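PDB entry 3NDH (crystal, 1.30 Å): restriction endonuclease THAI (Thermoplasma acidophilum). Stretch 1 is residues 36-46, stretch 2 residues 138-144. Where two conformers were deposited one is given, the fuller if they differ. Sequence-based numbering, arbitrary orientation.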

# COMPACT_ATOMS: atom_id res chain seq x y z
N ARG A 36 6.97 19.43 -13.39
CA ARG A 36 7.29 18.00 -13.26
C ARG A 36 6.53 17.18 -12.22
O ARG A 36 6.58 15.95 -12.29
CB ARG A 36 8.80 17.81 -13.02
CG ARG A 36 9.70 18.43 -14.06
CD ARG A 36 9.47 17.88 -15.43
NE ARG A 36 10.56 18.20 -16.34
CZ ARG A 36 10.56 17.91 -17.63
NH1 ARG A 36 9.50 17.36 -18.21
NH2 ARG A 36 11.63 18.21 -18.38
N LEU A 37 5.87 17.81 -11.25
CA LEU A 37 5.16 16.98 -10.28
C LEU A 37 4.11 16.08 -10.94
O LEU A 37 3.99 14.92 -10.55
CB LEU A 37 4.55 17.78 -9.12
CG LEU A 37 4.10 16.93 -7.93
CD1 LEU A 37 5.27 16.18 -7.25
CD2 LEU A 37 3.34 17.76 -6.91
N PRO A 38 3.35 16.58 -11.92
CA PRO A 38 2.43 15.65 -12.59
C PRO A 38 3.10 14.40 -13.19
O PRO A 38 2.62 13.28 -12.97
CB PRO A 38 1.75 16.53 -13.64
CG PRO A 38 1.83 17.90 -13.06
CD PRO A 38 3.19 17.95 -12.42
N TYR A 39 4.20 14.59 -13.91
CA TYR A 39 4.95 13.47 -14.47
C TYR A 39 5.38 12.46 -13.41
O TYR A 39 5.17 11.25 -13.55
CB TYR A 39 6.15 13.98 -15.29
CG TYR A 39 7.10 12.90 -15.75
CD1 TYR A 39 6.74 12.00 -16.74
CD2 TYR A 39 8.33 12.73 -15.13
CE1 TYR A 39 7.62 10.97 -17.13
CE2 TYR A 39 9.22 11.73 -15.53
CZ TYR A 39 8.87 10.87 -16.52
OH TYR A 39 9.75 9.87 -16.91
N MET A 40 5.97 12.96 -12.33
CA MET A 40 6.44 12.09 -11.25
C MET A 40 5.27 11.33 -10.63
O MET A 40 5.36 10.13 -10.37
CB MET A 40 7.16 12.89 -10.17
CG MET A 40 8.36 13.62 -10.69
SD MET A 40 9.68 13.71 -9.45
CE MET A 40 10.64 15.00 -10.22
N PHE A 41 4.17 12.03 -10.39
CA PHE A 41 2.97 11.39 -9.83
C PHE A 41 2.35 10.41 -10.81
O PHE A 41 1.74 9.42 -10.38
CB PHE A 41 1.98 12.42 -9.33
CG PHE A 41 2.19 12.85 -7.89
CD1 PHE A 41 3.45 12.85 -7.31
CD2 PHE A 41 1.11 13.24 -7.12
CE1 PHE A 41 3.61 13.23 -5.98
CE2 PHE A 41 1.28 13.64 -5.82
CZ PHE A 41 2.53 13.61 -5.24
N GLN A 42 2.51 10.65 -12.10
CA GLN A 42 2.04 9.68 -13.08
C GLN A 42 2.89 8.39 -13.03
O GLN A 42 2.36 7.28 -13.14
CB GLN A 42 2.05 10.31 -14.47
CG GLN A 42 1.34 9.45 -15.48
CD GLN A 42 1.13 10.13 -16.80
OE1 GLN A 42 1.33 11.33 -16.94
NE2 GLN A 42 0.74 9.35 -17.81
N LEU A 43 4.20 8.53 -12.86
CA LEU A 43 5.08 7.36 -12.68
C LEU A 43 4.65 6.61 -11.42
O LEU A 43 4.56 5.39 -11.41
CB LEU A 43 6.54 7.76 -12.57
CG LEU A 43 7.19 8.43 -13.78
CD1 LEU A 43 8.64 8.72 -13.49
CD2 LEU A 43 7.04 7.60 -15.04
N ALA A 44 4.35 7.34 -10.34
CA ALA A 44 3.88 6.67 -9.12
C ALA A 44 2.62 5.86 -9.37
O ALA A 44 2.50 4.71 -8.93
CB ALA A 44 3.64 7.68 -8.02
N GLU A 45 1.66 6.43 -10.07
CA GLU A 45 0.43 5.69 -10.32
C GLU A 45 0.63 4.49 -11.25
O GLU A 45 0.02 3.42 -11.03
CB GLU A 45 -0.70 6.61 -10.81
CG GLU A 45 -0.54 7.22 -12.17
CD GLU A 45 -1.86 7.70 -12.76
OE1 GLU A 45 -1.97 7.68 -14.01
OE2 GLU A 45 -2.78 8.08 -12.00
N LEU A 46 1.50 4.63 -12.24
CA LEU A 46 1.81 3.53 -13.14
C LEU A 46 2.44 2.35 -12.42
O LEU A 46 2.30 1.20 -12.87
CB LEU A 46 2.72 4.00 -14.27
CG LEU A 46 2.01 4.84 -15.33
CD1 LEU A 46 3.00 5.48 -16.27
CD2 LEU A 46 1.08 3.96 -16.12
N LEU A 138 -0.07 18.99 1.78
CA LEU A 138 -1.21 18.37 1.14
C LEU A 138 -1.12 18.56 -0.36
O LEU A 138 -1.06 19.67 -0.83
CB LEU A 138 -2.52 19.00 1.67
CG LEU A 138 -3.82 18.50 1.03
CD1 LEU A 138 -4.12 17.09 1.42
CD2 LEU A 138 -4.98 19.44 1.39
N VAL A 139 -1.13 17.45 -1.11
CA VAL A 139 -1.14 17.53 -2.56
C VAL A 139 -2.53 17.19 -3.07
O VAL A 139 -3.03 16.08 -2.89
CB VAL A 139 -0.14 16.57 -3.21
CG1 VAL A 139 -0.02 16.89 -4.69
CG2 VAL A 139 1.22 16.63 -2.53
N HIS A 140 -3.16 18.20 -3.68
CA HIS A 140 -4.46 18.05 -4.30
C HIS A 140 -4.26 17.80 -5.79
O HIS A 140 -3.88 18.69 -6.53
CB HIS A 140 -5.28 19.30 -4.05
CG HIS A 140 -6.54 19.36 -4.84
ND1 HIS A 140 -7.10 20.55 -5.24
CD2 HIS A 140 -7.36 18.39 -5.28
CE1 HIS A 140 -8.21 20.30 -5.92
NE2 HIS A 140 -8.39 19.00 -5.96
N ILE A 141 -4.53 16.56 -6.18
CA ILE A 141 -4.35 16.08 -7.53
C ILE A 141 -5.69 16.18 -8.24
O ILE A 141 -6.71 15.78 -7.70
CB ILE A 141 -3.90 14.61 -7.53
CG1 ILE A 141 -2.66 14.43 -6.66
CG2 ILE A 141 -3.65 14.07 -8.94
CD1 ILE A 141 -2.42 12.98 -6.30
N ASN A 142 -5.67 16.67 -9.47
CA ASN A 142 -6.88 16.89 -10.24
C ASN A 142 -6.52 16.73 -11.70
O ASN A 142 -6.27 17.71 -12.38
CB ASN A 142 -7.44 18.27 -9.89
CG ASN A 142 -8.84 18.50 -10.41
OD1 ASN A 142 -9.53 17.56 -10.83
ND2 ASN A 142 -9.27 19.77 -10.38
N TRP A 143 -6.44 15.49 -12.18
CA TRP A 143 -5.88 15.19 -13.50
C TRP A 143 -6.65 15.92 -14.59
O TRP A 143 -7.89 15.96 -14.55
CB TRP A 143 -5.86 13.68 -13.76
CG TRP A 143 -4.86 12.96 -12.90
CD1 TRP A 143 -5.14 12.08 -11.91
CD2 TRP A 143 -3.45 13.07 -12.95
NE1 TRP A 143 -3.98 11.62 -11.34
CE2 TRP A 143 -2.92 12.22 -11.96
CE3 TRP A 143 -2.56 13.80 -13.74
CZ2 TRP A 143 -1.54 12.09 -11.73
CZ3 TRP A 143 -1.19 13.64 -13.52
CH2 TRP A 143 -0.71 12.80 -12.52
N SER A 144 -5.89 16.53 -15.51
CA SER A 144 -6.43 17.30 -16.63
C SER A 144 -7.08 18.61 -16.20
O SER A 144 -7.81 19.25 -16.98
CB SER A 144 -7.38 16.48 -17.51
OG SER A 144 -6.68 15.38 -18.09
O HOH W 1 -2.79 8.92 -9.56

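Residues 36-46 are helical, and residues 138-141 form a strand that gives way to a loop through Ser144. The helix crosses the strand almost at a right angle, 84° between their N-to-C directions. Their axes come no closer than 11.3 Å, so side chains fill the gap. No direct hydrogen bond links the two stretches. The contact is mainly apolar and buries 314 Å², both sides summed.

Arg36 does not reach stretch 2, but its O accepts a bond from Met40 N at 3.1 Å. The CA-to-CB bond of Leu37 points sideways to stretch 2, but the end of the side chain comes nearer. Its CD2 lies 4.1 Å from Val139 CG1, an ordinary van der Waals contact between two methyl groups. Pro38 meets the indole of Trp143, with Pro38 CB 4.1 Å from Trp143 CZ3. Pro38 O sits 3.4 Å from Trp143 CH2, at the ring edge. That oxygen already accepts a hydrogen bond from Gln42 N at 2.8 Å, within the helix. Tyr39 points away from the strand, and the end of Met40 leads away as well.

Phe41 points toward stretch 2 and touches three of its residues. Phe41 CE2 is 3.7 Å from Val139 CG1. Ile141 CD1 meets the edge of the ring, 3.6 Å from Phe41 CD2. Val139 and Ile141 both point toward the helix, while His140 between them points away, as strand alternation predicts. Phe41 CB also lies 4.2 Å from Trp143 CH2.

One turn on, Glu45 brings a charged group to the indole. Glu45 OE2 and Trp143 NE1 are 3.8 Å apart and are bridged by water 1. The water donates to Glu45 OE2 at 2.6 Å and accepts a weak bond from Trp143 NE1 at 3.4 Å. Trp143 thus joins an apolar contact at Pro38 to a water-mediated polar one at Glu45.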